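Local coordinates for protein insecticidal Delta-Endotoxin Cry8Ea1 (Bacillus Thuringiensis, PDB 3EB7) that acts as an insecticidal toxin against underground beetle larvae, probably by binding receptors in the insect midgut and forming pores in the cell membrane, at residues F277-T281 and S308-G312; V453-G459 and T484-R488; P460-N465 and D474-F478; F511-R517 and L562-N568. One frame throughout, in Å; residues are numbered along the deposited sequence.

Interaction 1 of 4, residues F277-T281 and S308-G312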
loop_
_atom_site.group_PDB
_atom_site.type_symbol
_atom_site.label_atom_id
_atom_site.label_comp_id
_atom_site.label_asym_id
_atom_site.label_seq_id
_atom_site.Cartn_x
_atom_site.Cartn_y
_atom_site.Cartn_z
ATOM N N PHE A 277 -10.128 -9.036 -1.709
ATOM C CA PHE A 277 -10.201 -7.762 -1.000
ATOM C C PHE A 277 -11.553 -7.654 -0.280
ATOM O O PHE A 277 -12.585 -7.874 -0.880
ATOM C CB PHE A 277 -10.012 -6.618 -1.996
ATOM C CG PHE A 277 -9.949 -5.260 -1.346
ATOM C CD1 PHE A 277 -8.756 -4.786 -0.793
ATOM C CD2 PHE A 277 -11.081 -4.458 -1.272
ATOM C CE1 PHE A 277 -8.683 -3.522 -0.193
ATOM C CE2 PHE A 277 -11.013 -3.209 -0.662
ATOM C CZ PHE A 277 -9.791 -2.747 -0.117
ATOM N N ASP A 278 -11.560 -7.358 1.012
ATOM C CA ASP A 278 -12.845 -7.354 1.759
ATOM C C ASP A 278 -13.029 -6.198 2.760
ATOM O O ASP A 278 -12.110 -5.444 3.027
ATOM C CB ASP A 278 -13.142 -8.716 2.409
ATOM C CG ASP A 278 -12.108 -9.132 3.449
ATOM O OD1 ASP A 278 -11.227 -8.324 3.800
ATOM O OD2 ASP A 278 -12.188 -10.286 3.951
ATOM N N PHE A 279 -14.242 -6.066 3.268
ATOM C CA PHE A 279 -14.593 -5.007 4.229
ATOM C C PHE A 279 -15.268 -5.632 5.419
ATOM O O PHE A 279 -16.129 -6.494 5.235
ATOM C CB PHE A 279 -15.545 -3.984 3.596
ATOM C CG PHE A 279 -14.897 -3.158 2.529
ATOM C CD1 PHE A 279 -15.003 -3.529 1.169
ATOM C CD2 PHE A 279 -14.141 -2.040 2.869
ATOM C CE1 PHE A 279 -14.364 -2.765 0.175
ATOM C CE2 PHE A 279 -13.517 -1.275 1.897
ATOM C CZ PHE A 279 -13.619 -1.633 0.557
ATOM N N ILE A 280 -14.868 -5.205 6.618
ATOM C CA ILE A 280 -15.533 -5.609 7.848
ATOM C C ILE A 280 -16.987 -5.163 7.854
ATOM O O ILE A 280 -17.287 -4.028 7.488
ATOM C CB ILE A 280 -14.752 -5.118 9.137
ATOM C CG1 ILE A 280 -15.354 -5.699 10.407
ATOM C CG2 ILE A 280 -14.731 -3.562 9.250
ATOM C CD1 ILE A 280 -14.384 -5.683 11.619
ATOM N N THR A 281 -17.888 -6.067 8.258
ATOM C CA THR A 281 -19.331 -5.769 8.394
ATOM C C THR A 281 -19.888 -5.883 9.829
ATOM O O THR A 281 -20.852 -5.210 10.208
ATOM C CB THR A 281 -20.189 -6.654 7.455
ATOM O OG1 THR A 281 -20.034 -8.019 7.824
ATOM C CG2 THR A 281 -19.785 -6.449 5.985
ATOM N N SER A 308 -16.859 -10.272 7.490
ATOM C CA SER A 308 -16.426 -9.424 6.365
ATOM C C SER A 308 -17.041 -9.866 5.049
ATOM O O SER A 308 -17.611 -10.979 4.914
ATOM C CB SER A 308 -14.902 -9.446 6.224
ATOM O OG SER A 308 -14.419 -10.779 6.188
ATOM N N GLN A 309 -16.833 -9.018 4.050
ATOM C CA GLN A 309 -17.486 -9.133 2.779
ATOM C C GLN A 309 -16.655 -8.506 1.677
ATOM O O GLN A 309 -16.362 -7.317 1.759
ATOM C CB GLN A 309 -18.820 -8.372 2.865
ATOM C CG GLN A 309 -19.762 -8.818 1.832
ATOM C CD GLN A 309 -20.952 -7.911 1.691
ATOM O OE1 GLN A 309 -21.711 -8.035 0.738
ATOM N NE2 GLN A 309 -21.135 -7.019 2.627
ATOM N N PRO A 310 -16.344 -9.284 0.607
ATOM C CA PRO A 310 -15.822 -8.767 -0.678
ATOM C C PRO A 310 -16.853 -7.829 -1.328
ATOM O O PRO A 310 -18.065 -7.950 -1.046
ATOM C CB PRO A 310 -15.673 -10.034 -1.562
ATOM C CG PRO A 310 -15.761 -11.184 -0.669
ATOM C CD PRO A 310 -16.553 -10.745 0.562
ATOM N N ILE A 311 -16.416 -6.960 -2.237
ATOM C CA ILE A 311 -17.359 -6.028 -2.872
ATOM C C ILE A 311 -18.476 -6.781 -3.621
ATOM O O ILE A 311 -18.242 -7.457 -4.637
ATOM C CB ILE A 311 -16.660 -4.976 -3.750
ATOM C CG1 ILE A 311 -15.692 -4.118 -2.921
ATOM C CG2 ILE A 311 -17.677 -4.063 -4.442
ATOM C CD1 ILE A 311 -14.677 -3.344 -3.769
ATOM N N GLY A 312 -19.692 -6.672 -3.099
ATOM C CA GLY A 312 -20.830 -7.303 -3.731
ATOM C C GLY A 312 -20.827 -8.816 -3.563
ATOM O O GLY A 312 -21.488 -9.486 -4.318
HETATM O O HOH W 1 -13.921 -7.401 -3.224
#
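Phe-279 and Gln-309 form the antiparallel hydrogen-bonded pair of this contact: Phe-279 N gives its proton to Gln-309 O at 2.9 Å, and Gln-309 N returns one to Phe-279 O, also at 2.9 Å. The N-H...O angles are 152° for the first bond and 138° for the second. Strands 278-292 and 296-310 form a hairpin of the second domain. Next to the paired residues a water joins the backbones, accepting from Ile-311 N and donating to Phe-277 O, each at 2.7 Å.

Among apolar contacts, Ile-311 sends CG1 to the edge of the Phe-279 ring, 3.6 Å from CE1 and in the ring plane. Ile-311 CG1 lies beside its own backbone N (chi1 -61°), which brings the branch up to the ring.

Among polar side chains, Asp-278 OD2 stands 3.2 Å from Ser-308 OG. The other carboxylate oxygen, OD1, is engaged in a salt bridge with Arg-272.

Direct backbone pairing, a water bridge and a ring edge thus join the two strands at this end of the hairpin, while the charge of Asp-278 is probably balanced mainly by Arg-272.

Interaction 2 of 4, residues V453-G459 and T484-R488; sequences VVKASDG and TGVIR
Val-486 O is gripped by two donors of one residue, Ser-457 N at 2.8 Å and Ser-457 OG at 2.7 Å. They reach it from opposite faces of the carbonyl plane, and the N-H bond is nearly straight at 165°. Ser-457 OG can share the acceptor because it lies between its own N and carbonyl carbon (chi1 65°), close to the N-H. Asp-458 continues the grip: Val-486 N donates to Asp-458 OD2 at 3.1 Å, on the syn side of the carboxylate.

The segment 453-459 is the loop leaving strand 448-452, and it lies along the start of the broken strand 482-491, in the C-terminal domain of a three-domain Cry toxin. Two such strands belong to different sheets of its beta sandwich, so the loop bridges between them.

Beside the polar bonds, Ala-456 CB rests 3.8 Å from Ile-487 CG1. Ile-487 CD1 extends further to Val-453 CG1, whose side chain also crosses Thr-484 CG2 at about a right angle, 4.0 Å from Val-453 CB. Water also joins backbone groups: one molecule donates to Lys-455 O and accepts from Arg-488 N, both at 2.8 Å, and another links Val-453 O with Gly-485 N.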
loop_
_atom_site.group_PDB
_atom_site.type_symbol
_atom_site.label_atom_id
_atom_site.label_comp_id
_atom_site.label_asym_id
_atom_site.label_seq_id
_atom_site.Cartn_x
_atom_site.Cartn_y
_atom_site.Cartn_z
ATOM N N VAL A 453 -7.890 -7.331 -9.856
ATOM C CA VAL A 453 -8.908 -8.397 -9.934
ATOM C C VAL A 453 -9.224 -9.059 -8.577
ATOM O O VAL A 453 -10.245 -9.753 -8.426
ATOM C CB VAL A 453 -8.580 -9.459 -11.019
ATOM C CG1 VAL A 453 -8.629 -8.829 -12.417
ATOM C CG2 VAL A 453 -7.190 -10.129 -10.724
ATOM N N VAL A 454 -8.366 -8.801 -7.594
ATOM C CA VAL A 454 -8.568 -9.261 -6.221
ATOM C C VAL A 454 -9.804 -8.563 -5.587
ATOM O O VAL A 454 -10.317 -9.006 -4.562
ATOM C CB VAL A 454 -7.240 -9.171 -5.394
ATOM C CG1 VAL A 454 -6.851 -7.708 -5.035
ATOM C CG2 VAL A 454 -7.281 -10.080 -4.171
ATOM N N LYS A 455 -10.324 -7.539 -6.249
ATOM C CA LYS A 455 -11.555 -6.868 -5.831
ATOM C C LYS A 455 -12.825 -7.498 -6.413
ATOM O O LYS A 455 -13.844 -6.816 -6.576
ATOM C CB LYS A 455 -11.509 -5.366 -6.194
ATOM C CG LYS A 455 -10.250 -4.623 -5.714
ATOM C CD LYS A 455 -10.528 -3.126 -5.900
ATOM C CE LYS A 455 -11.177 -2.512 -4.638
ATOM N NZ LYS A 455 -11.963 -1.281 -4.910
ATOM N N ALA A 456 -12.751 -8.778 -6.779
ATOM C CA ALA A 456 -13.938 -9.537 -7.224
ATOM C C ALA A 456 -14.841 -9.910 -6.073
ATOM O O ALA A 456 -14.404 -10.011 -4.908
ATOM C CB ALA A 456 -13.527 -10.768 -7.959
ATOM N N SER A 457 -16.119 -10.129 -6.391
ATOM C CA SER A 457 -17.123 -10.457 -5.385
ATOM C C SER A 457 -17.010 -11.894 -4.929
ATOM O O SER A 457 -17.623 -12.269 -3.925
ATOM C CB SER A 457 -18.532 -10.225 -5.952
ATOM O OG SER A 457 -18.821 -11.125 -7.033
ATOM N N ASP A 458 -16.264 -12.708 -5.668
ATOM C CA ASP A 458 -16.150 -14.156 -5.395
ATOM C C ASP A 458 -15.150 -14.820 -6.393
ATOM O O ASP A 458 -14.523 -14.139 -7.213
ATOM C CB ASP A 458 -17.512 -14.845 -5.624
ATOM C CG ASP A 458 -17.946 -14.815 -7.109
ATOM O OD1 ASP A 458 -19.104 -15.170 -7.399
ATOM O OD2 ASP A 458 -17.136 -14.464 -8.002
ATOM N N GLY A 459 -15.011 -16.139 -6.327
ATOM C CA GLY A 459 -14.145 -16.862 -7.240
ATOM C C GLY A 459 -12.844 -17.172 -6.520
ATOM O O GLY A 459 -12.772 -17.133 -5.284
ATOM N N THR A 484 -11.412 -15.229 -13.302
ATOM C CA THR A 484 -11.480 -14.424 -12.107
ATOM C C THR A 484 -12.902 -14.542 -11.609
ATOM O O THR A 484 -13.749 -15.111 -12.288
ATOM C CB THR A 484 -11.219 -12.926 -12.384
ATOM O OG1 THR A 484 -12.223 -12.427 -13.278
ATOM C CG2 THR A 484 -9.809 -12.694 -12.945
ATOM N N GLY A 485 -13.170 -14.013 -10.414
ATOM C CA GLY A 485 -14.551 -13.851 -9.965
ATOM C C GLY A 485 -15.310 -12.813 -10.794
ATOM O O GLY A 485 -14.736 -12.093 -11.647
ATOM N N VAL A 486 -16.615 -12.762 -10.553
ATOM C CA VAL A 486 -17.409 -11.653 -10.987
ATOM C C VAL A 486 -16.979 -10.395 -10.203
ATOM O O VAL A 486 -17.084 -10.360 -8.969
ATOM C CB VAL A 486 -18.874 -11.945 -10.717
ATOM C CG1 VAL A 486 -19.723 -10.836 -11.279
ATOM C CG2 VAL A 486 -19.252 -13.304 -11.344
ATOM N N ILE A 487 -16.445 -9.414 -10.931
ATOM C CA ILE A 487 -16.109 -8.128 -10.384
ATOM C C ILE A 487 -17.324 -7.214 -10.577
ATOM O O ILE A 487 -17.767 -6.966 -11.714
ATOM C CB ILE A 487 -14.877 -7.483 -11.055
ATOM C CG1 ILE A 487 -13.670 -8.408 -10.997
ATOM C CG2 ILE A 487 -14.581 -6.065 -10.442
ATOM C CD1 ILE A 487 -12.524 -7.908 -11.783
ATOM N N ARG A 488 -17.851 -6.740 -9.447
ATOM C CA ARG A 488 -19.054 -5.916 -9.426
ATOM C C ARG A 488 -18.671 -4.451 -9.487
ATOM O O ARG A 488 -17.762 -4.006 -8.764
ATOM C CB ARG A 488 -19.854 -6.248 -8.180
ATOM C CG ARG A 488 -20.348 -5.029 -7.407
ATOM C CD ARG A 488 -21.876 -5.106 -7.187
ATOM N NE ARG A 488 -22.531 -5.523 -8.434
ATOM C CZ ARG A 488 -22.844 -4.691 -9.419
ATOM N NH1 ARG A 488 -22.574 -3.373 -9.289
ATOM N NH2 ARG A 488 -23.432 -5.189 -10.517
HETATM O O HOH W 2 -10.722 -12.348 -9.221
HETATM O O HOH W 3 -16.612 -7.094 -6.959
HETATM O O HOH W 4 -11.593 -14.188 -7.824
#

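Interaction 3 of 4, residues P460-N465 and D474-F478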
loop_
_atom_site.group_PDB
_atom_site.type_symbol
_atom_site.label_atom_id
_atom_site.label_comp_id
_atom_site.label_asym_id
_atom_site.label_seq_id
_atom_site.Cartn_x
_atom_site.Cartn_y
_atom_site.Cartn_z
ATOM N N PRO A 460 -11.787 -17.466 -7.295
ATOM C CA PRO A 460 -10.494 -17.907 -6.733
ATOM C C PRO A 460 -9.803 -16.841 -5.838
ATOM O O PRO A 460 -9.829 -15.630 -6.130
ATOM C CB PRO A 460 -9.634 -18.229 -7.971
ATOM C CG PRO A 460 -10.521 -18.101 -9.137
ATOM C CD PRO A 460 -11.761 -17.348 -8.762
ATOM N N LYS A 461 -9.197 -17.320 -4.764
ATOM C CA LYS A 461 -8.428 -16.496 -3.875
ATOM C C LYS A 461 -7.032 -16.415 -4.427
ATOM O O LYS A 461 -6.664 -17.248 -5.269
ATOM C CB LYS A 461 -8.401 -17.117 -2.483
ATOM C CG LYS A 461 -9.757 -17.194 -1.805
ATOM C CD LYS A 461 -9.566 -17.977 -0.526
ATOM C CE LYS A 461 -10.850 -18.164 0.257
ATOM N NZ LYS A 461 -10.586 -19.001 1.496
ATOM N N PRO A 462 -6.244 -15.390 -3.996
ATOM C CA PRO A 462 -4.823 -15.343 -4.371
ATOM C C PRO A 462 -4.063 -16.571 -3.867
ATOM O O PRO A 462 -4.436 -17.157 -2.873
ATOM C CB PRO A 462 -4.318 -14.072 -3.683
ATOM C CG PRO A 462 -5.574 -13.256 -3.490
ATOM C CD PRO A 462 -6.638 -14.226 -3.186
ATOM N N SER A 463 -3.017 -16.968 -4.568
ATOM C CA SER A 463 -2.213 -18.107 -4.134
ATOM C C SER A 463 -1.126 -17.639 -3.194
ATOM O O SER A 463 -0.839 -16.437 -3.119
ATOM C CB SER A 463 -1.631 -18.829 -5.351
ATOM O OG SER A 463 -2.714 -19.255 -6.195
ATOM N N ALA A 464 -0.541 -18.568 -2.449
ATOM C CA ALA A 464 0.446 -18.197 -1.461
ATOM C C ALA A 464 1.785 -17.897 -2.163
ATOM O O ALA A 464 2.607 -18.788 -2.376
ATOM C CB ALA A 464 0.585 -19.283 -0.396
ATOM N N ASN A 465 1.946 -16.639 -2.567
ATOM C CA ASN A 465 3.158 -16.097 -3.162
ATOM C C ASN A 465 3.153 -14.586 -2.825
ATOM O O ASN A 465 2.116 -14.058 -2.407
ATOM C CB ASN A 465 3.164 -16.349 -4.689
ATOM C CG ASN A 465 2.054 -15.591 -5.430
ATOM O OD1 ASN A 465 1.941 -14.365 -5.331
ATOM N ND2 ASN A 465 1.231 -16.323 -6.176
ATOM N N ASP A 474 -2.407 -8.474 -3.973
ATOM C CA ASP A 474 -2.286 -9.803 -4.542
ATOM C C ASP A 474 -2.852 -9.976 -5.968
ATOM O O ASP A 474 -3.956 -9.517 -6.287
ATOM C CB ASP A 474 -2.958 -10.810 -3.623
ATOM C CG ASP A 474 -2.244 -10.957 -2.278
ATOM O OD1 ASP A 474 -0.984 -10.833 -2.224
ATOM O OD2 ASP A 474 -2.965 -11.201 -1.275
ATOM N N PRO A 475 -2.099 -10.647 -6.839
ATOM C CA PRO A 475 -2.672 -11.019 -8.142
ATOM C C PRO A 475 -3.581 -12.263 -7.960
ATOM O O PRO A 475 -3.523 -12.907 -6.907
ATOM C CB PRO A 475 -1.439 -11.442 -8.934
ATOM C CG PRO A 475 -0.504 -12.065 -7.848
ATOM C CD PRO A 475 -0.710 -11.135 -6.652
ATOM N N ILE A 476 -4.369 -12.620 -8.984
ATOM C CA ILE A 476 -5.021 -13.937 -9.024
ATOM C C ILE A 476 -4.192 -14.819 -9.977
ATOM O O ILE A 476 -3.803 -14.359 -11.032
ATOM C CB ILE A 476 -6.561 -13.865 -9.419
ATOM C CG1 ILE A 476 -7.380 -12.984 -8.450
ATOM C CG2 ILE A 476 -7.219 -15.249 -9.491
ATOM C CD1 ILE A 476 -7.160 -13.287 -7.033
ATOM N N SER A 477 -3.923 -16.065 -9.589
ATOM C CA SER A 477 -3.053 -17.000 -10.348
ATOM C C SER A 477 -3.831 -18.143 -11.006
ATOM O O SER A 477 -4.793 -18.629 -10.436
ATOM C CB SER A 477 -1.999 -17.635 -9.421
ATOM O OG SER A 477 -1.326 -16.629 -8.671
ATOM N N PHE A 478 -3.399 -18.588 -12.187
ATOM C CA PHE A 478 -3.953 -19.805 -12.802
ATOM C C PHE A 478 -2.834 -20.744 -13.209
ATOM O O PHE A 478 -1.902 -20.329 -13.877
ATOM C CB PHE A 478 -4.837 -19.472 -13.997
ATOM C CG PHE A 478 -5.919 -18.486 -13.677
ATOM C CD1 PHE A 478 -5.684 -17.112 -13.769
ATOM C CD2 PHE A 478 -7.168 -18.920 -13.253
ATOM C CE1 PHE A 478 -6.678 -16.190 -13.420
ATOM C CE2 PHE A 478 -8.180 -17.994 -12.922
ATOM C CZ PHE A 478 -7.934 -16.637 -13.001
HETATM O O HOH W 5 -4.977 -17.432 -7.308
HETATM O O HOH W 6 -2.217 -15.290 -6.620
HETATM O O HOH W 7 0.968 -11.597 -3.744
#
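Pro-462 is the bump at the middle of this contact, set in a hollow made by Asp-474, Pro-475 and Ile-476: one face of its ring lies over Pro-475 O and Ile-476 CD1, while Asp-474 CB meets its CB-CG edge. Pro-462 CB lies 3.5 Å from Asp-474 CB, with the two side chains crossing at about a right angle, and the same CB is 3.5 Å from Pro-475 O. Over the same face as Pro-475 O, Ile-476 CD1 comes to 3.9 Å from Pro-462 CG.

Ile-476 is in turn a projection that fits between two prolines. Its CG1 lies beside the backbone N (chi1 -58°) and the chain bends again at chi2 (-49°), which carries CD1 to 3.7 Å from Pro-460 O; its other branch, CG2, meets Pro-460 CB at 4.1 Å.

No direct hydrogen bond crosses between the segments, and water links them beside Ser-463 and Ser-477, whose CA atoms are 6.4 Å apart. One molecule accepts from Ser-463 N, donates to Pro-475 O and bonds Ser-477 OG at 2.6 Å. A second accepts from Ser-477 N, donates to Lys-461 O at 2.7 Å and also bonds Ser-463 OG.

Strand 476-478 pairs with strand 578-588 through Ile-476 and Phe-478. The arrangement is that of an irregular, proline-rich connection laid against a short strand of the beta sandwich that forms the third domain of Cry toxins.

Interaction 4 of 4, residues F511-R517 and L562-N568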
loop_
_atom_site.group_PDB
_atom_site.type_symbol
_atom_site.label_atom_id
_atom_site.label_comp_id
_atom_site.label_asym_id
_atom_site.label_seq_id
_atom_site.Cartn_x
_atom_site.Cartn_y
_atom_site.Cartn_z
ATOM N N PHE A 511 -1.629 -17.898 -23.910
ATOM C CA PHE A 511 -2.973 -18.260 -23.450
ATOM C C PHE A 511 -4.030 -17.434 -24.161
ATOM O O PHE A 511 -3.775 -16.330 -24.645
ATOM C CB PHE A 511 -3.131 -18.061 -21.911
ATOM C CG PHE A 511 -2.881 -16.649 -21.450
ATOM C CD1 PHE A 511 -3.937 -15.803 -21.143
ATOM C CD2 PHE A 511 -1.567 -16.130 -21.384
ATOM C CE1 PHE A 511 -3.684 -14.458 -20.761
ATOM C CE2 PHE A 511 -1.324 -14.828 -21.002
ATOM C CZ PHE A 511 -2.392 -13.990 -20.702
ATOM N N ASP A 512 -5.233 -17.989 -24.201
ATOM C CA ASP A 512 -6.426 -17.299 -24.640
ATOM C C ASP A 512 -7.051 -16.477 -23.463
ATOM O O ASP A 512 -7.205 -16.980 -22.364
ATOM C CB ASP A 512 -7.425 -18.353 -25.155
ATOM C CG ASP A 512 -7.073 -18.888 -26.565
ATOM O OD1 ASP A 512 -6.110 -18.390 -27.203
ATOM O OD2 ASP A 512 -7.800 -19.796 -27.059
ATOM N N LEU A 513 -7.401 -15.222 -23.703
ATOM C CA LEU A 513 -8.025 -14.403 -22.684
ATOM C C LEU A 513 -9.284 -13.780 -23.246
ATOM O O LEU A 513 -9.270 -13.256 -24.332
ATOM C CB LEU A 513 -7.077 -13.294 -22.176
ATOM C CG LEU A 513 -7.595 -12.435 -20.997
ATOM C CD1 LEU A 513 -6.444 -11.938 -20.128
ATOM C CD2 LEU A 513 -8.503 -11.264 -21.450
ATOM N N ASP A 514 -10.380 -13.844 -22.511
ATOM C CA ASP A 514 -11.457 -12.926 -22.810
ATOM C C ASP A 514 -12.069 -12.211 -21.608
ATOM O O ASP A 514 -11.952 -12.640 -20.446
ATOM C CB ASP A 514 -12.523 -13.595 -23.623
ATOM C CG ASP A 514 -12.861 -14.910 -23.093
ATOM O OD1 ASP A 514 -13.258 -14.943 -21.906
ATOM O OD2 ASP A 514 -12.718 -15.903 -23.847
ATOM N N VAL A 515 -12.693 -11.098 -21.954
ATOM C CA VAL A 515 -13.356 -10.190 -21.048
ATOM C C VAL A 515 -14.854 -10.389 -21.230
ATOM O O VAL A 515 -15.371 -10.230 -22.329
ATOM C CB VAL A 515 -12.987 -8.744 -21.430
ATOM C CG1 VAL A 515 -13.569 -7.745 -20.425
ATOM C CG2 VAL A 515 -11.461 -8.626 -21.520
ATOM N N VAL A 516 -15.522 -10.795 -20.158
ATOM C CA VAL A 516 -16.960 -10.988 -20.155
ATOM C C VAL A 516 -17.603 -9.783 -19.403
ATOM O O VAL A 516 -17.325 -9.495 -18.213
ATOM C CB VAL A 516 -17.308 -12.374 -19.521
ATOM C CG1 VAL A 516 -18.796 -12.648 -19.500
ATOM C CG2 VAL A 516 -16.546 -13.517 -20.228
ATOM N N ARG A 517 -18.424 -9.052 -20.130
ATOM C CA ARG A 517 -19.143 -7.923 -19.580
ATOM C C ARG A 517 -20.629 -8.248 -19.460
ATOM O O ARG A 517 -21.296 -8.633 -20.447
ATOM C CB ARG A 517 -18.937 -6.661 -20.426
ATOM C CG ARG A 517 -19.553 -5.412 -19.781
ATOM C CD ARG A 517 -21.010 -5.211 -20.153
ATOM N NE ARG A 517 -21.138 -4.615 -21.486
ATOM C CZ ARG A 517 -21.528 -5.269 -22.586
ATOM N NH1 ARG A 517 -21.840 -6.568 -22.548
ATOM N NH2 ARG A 517 -21.620 -4.616 -23.726
ATOM N N LEU A 562 -17.767 -7.374 -14.580
ATOM C CA LEU A 562 -16.678 -7.715 -15.473
ATOM C C LEU A 562 -16.072 -9.027 -14.997
ATOM O O LEU A 562 -16.095 -9.342 -13.812
ATOM C CB LEU A 562 -15.652 -6.605 -15.448
ATOM C CG LEU A 562 -15.165 -5.916 -16.736
ATOM C CD1 LEU A 562 -16.227 -5.758 -17.847
ATOM C CD2 LEU A 562 -14.568 -4.542 -16.359
ATOM N N LYS A 563 -15.529 -9.811 -15.914
ATOM C CA LYS A 563 -14.963 -11.096 -15.532
ATOM C C LYS A 563 -13.938 -11.467 -16.583
ATOM O O LYS A 563 -14.192 -11.293 -17.763
ATOM C CB LYS A 563 -16.068 -12.173 -15.398
ATOM C CG LYS A 563 -15.553 -13.576 -15.049
ATOM C CD LYS A 563 -16.677 -14.563 -15.041
ATOM C CE LYS A 563 -16.377 -15.651 -16.016
ATOM N NZ LYS A 563 -17.551 -16.327 -16.657
ATOM N N ILE A 564 -12.774 -11.939 -16.142
ATOM C CA ILE A 564 -11.706 -12.267 -17.053
ATOM C C ILE A 564 -11.579 -13.774 -17.063
ATOM O O ILE A 564 -11.565 -14.417 -16.004
ATOM C CB ILE A 564 -10.341 -11.596 -16.653
ATOM C CG1 ILE A 564 -10.429 -10.055 -16.563
ATOM C CG2 ILE A 564 -9.210 -12.006 -17.610
ATOM C CD1 ILE A 564 -11.090 -9.365 -17.743
ATOM N N SER A 565 -11.515 -14.340 -18.267
ATOM C CA SER A 565 -11.358 -15.787 -18.434
ATOM C C SER A 565 -10.072 -16.105 -19.175
ATOM O O SER A 565 -9.761 -15.443 -20.187
ATOM C CB SER A 565 -12.554 -16.335 -19.214
ATOM O OG SER A 565 -13.744 -16.207 -18.443
ATOM N N VAL A 566 -9.317 -17.085 -18.659
ATOM C CA VAL A 566 -8.115 -17.586 -19.334
ATOM C C VAL A 566 -8.211 -19.114 -19.646
ATOM O O VAL A 566 -8.797 -19.908 -18.877
ATOM C CB VAL A 566 -6.752 -17.193 -18.632
ATOM C CG1 VAL A 566 -6.632 -15.666 -18.461
ATOM C CG2 VAL A 566 -6.546 -17.949 -17.309
ATOM N N ARG A 567 -7.608 -19.492 -20.772
ATOM C CA ARG A 567 -7.898 -20.724 -21.473
ATOM C C ARG A 567 -6.720 -21.100 -22.404
ATOM O O ARG A 567 -5.891 -20.249 -22.745
ATOM C CB ARG A 567 -9.132 -20.425 -22.320
ATOM C CG ARG A 567 -9.910 -21.575 -22.793
ATOM C CD ARG A 567 -11.135 -21.074 -23.511
ATOM N NE ARG A 567 -12.005 -20.381 -22.575
ATOM C CZ ARG A 567 -13.008 -19.563 -22.908
ATOM N NH1 ARG A 567 -13.292 -19.309 -24.190
ATOM N NH2 ARG A 567 -13.726 -18.984 -21.942
ATOM N N ASN A 568 -6.665 -22.371 -22.806
ATOM C CA ASN A 568 -5.817 -22.836 -23.913
ATOM C C ASN A 568 -4.357 -22.473 -23.722
ATOM O O ASN A 568 -3.762 -21.749 -24.524
ATOM C CB ASN A 568 -6.370 -22.283 -25.255
ATOM C CG ASN A 568 -5.854 -23.048 -26.489
ATOM O OD1 ASN A 568 -5.387 -24.197 -26.388
ATOM N ND2 ASN A 568 -5.952 -22.413 -27.664
HETATM O O HOH W 8 -11.031 -17.318 -22.595
#
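Asp-514 turns its carboxylate between its own N and carbonyl carbon (chi1 45°), while Arg-567 starts with CG anti to its N (chi1 -161°) and bends at chi3 (-65°); the two ends meet on the face that also carries Asp-512 and Ser-565. Asp-514 OD2 stands 3.5 Å from Arg-567 NH1, a salt bridge of charges alone, because the oxygen lies well out of the guanidinium plane. A water over the centre of that plane donates to Asp-514 OD2 at 2.5 Å. Nearer the strand end, Asn-568 ND2 donates to Asp-512 OD2 at 3.3 Å from above the carboxylate plane, and Asp-512 OD1 is held by Arg-526.

The backbones form an antiparallel ladder. Val-516 N bonds Lys-563 O at 2.8 Å and almost straight, and Ser-565 N bonds Asp-514 O at 2.8 Å. The returning bonds from Arg-567 N and Lys-563 N are weak.

On the opposite face, Leu-513 CD1 touches Ile-564 CG2 at 3.7 Å, Val-515 CG2 lies 3.9 Å from Ile-564 CD1, and Val-566 CG1 reaches Phe-511 CD1 at 3.8 Å. Phe-511, Ile-564 and Val-566 pack on strand 578-588 of the other sheet, while Leu-513 and Val-515 touch Phe-549.

The pairing thus largely separates chemistry by face: hydrocarbon side chains join the core of the sandwich, whereas the acidic groups of the other face are probably stabilised by arginines and water.

Interaction 1 lies in the second domain and the other three in the third, so the touch between interactions 1 and 2, whose centres are 11 Å apart, forms part of the interface between domains: Phe-277 N lies 2.9 Å from Val-454 O, a probable hydrogen bond. Interaction 3 is nested within the loop that interaction 2 closes, with centres 12 Å apart, and the two pack where Val-453 CG2 meets Ile-476 CG1 at 3.7 Å. Interactions 2 and 4 share a sheet, since strands 482-491 and 559-567 are neighbours; Thr-484 N is 2.8 Å from Ile-564 O. Interactions 3 and 4 meet through Phe-478 and Val-566, whereas 1 and 4 stay about 10 Å apart at their nearest atoms.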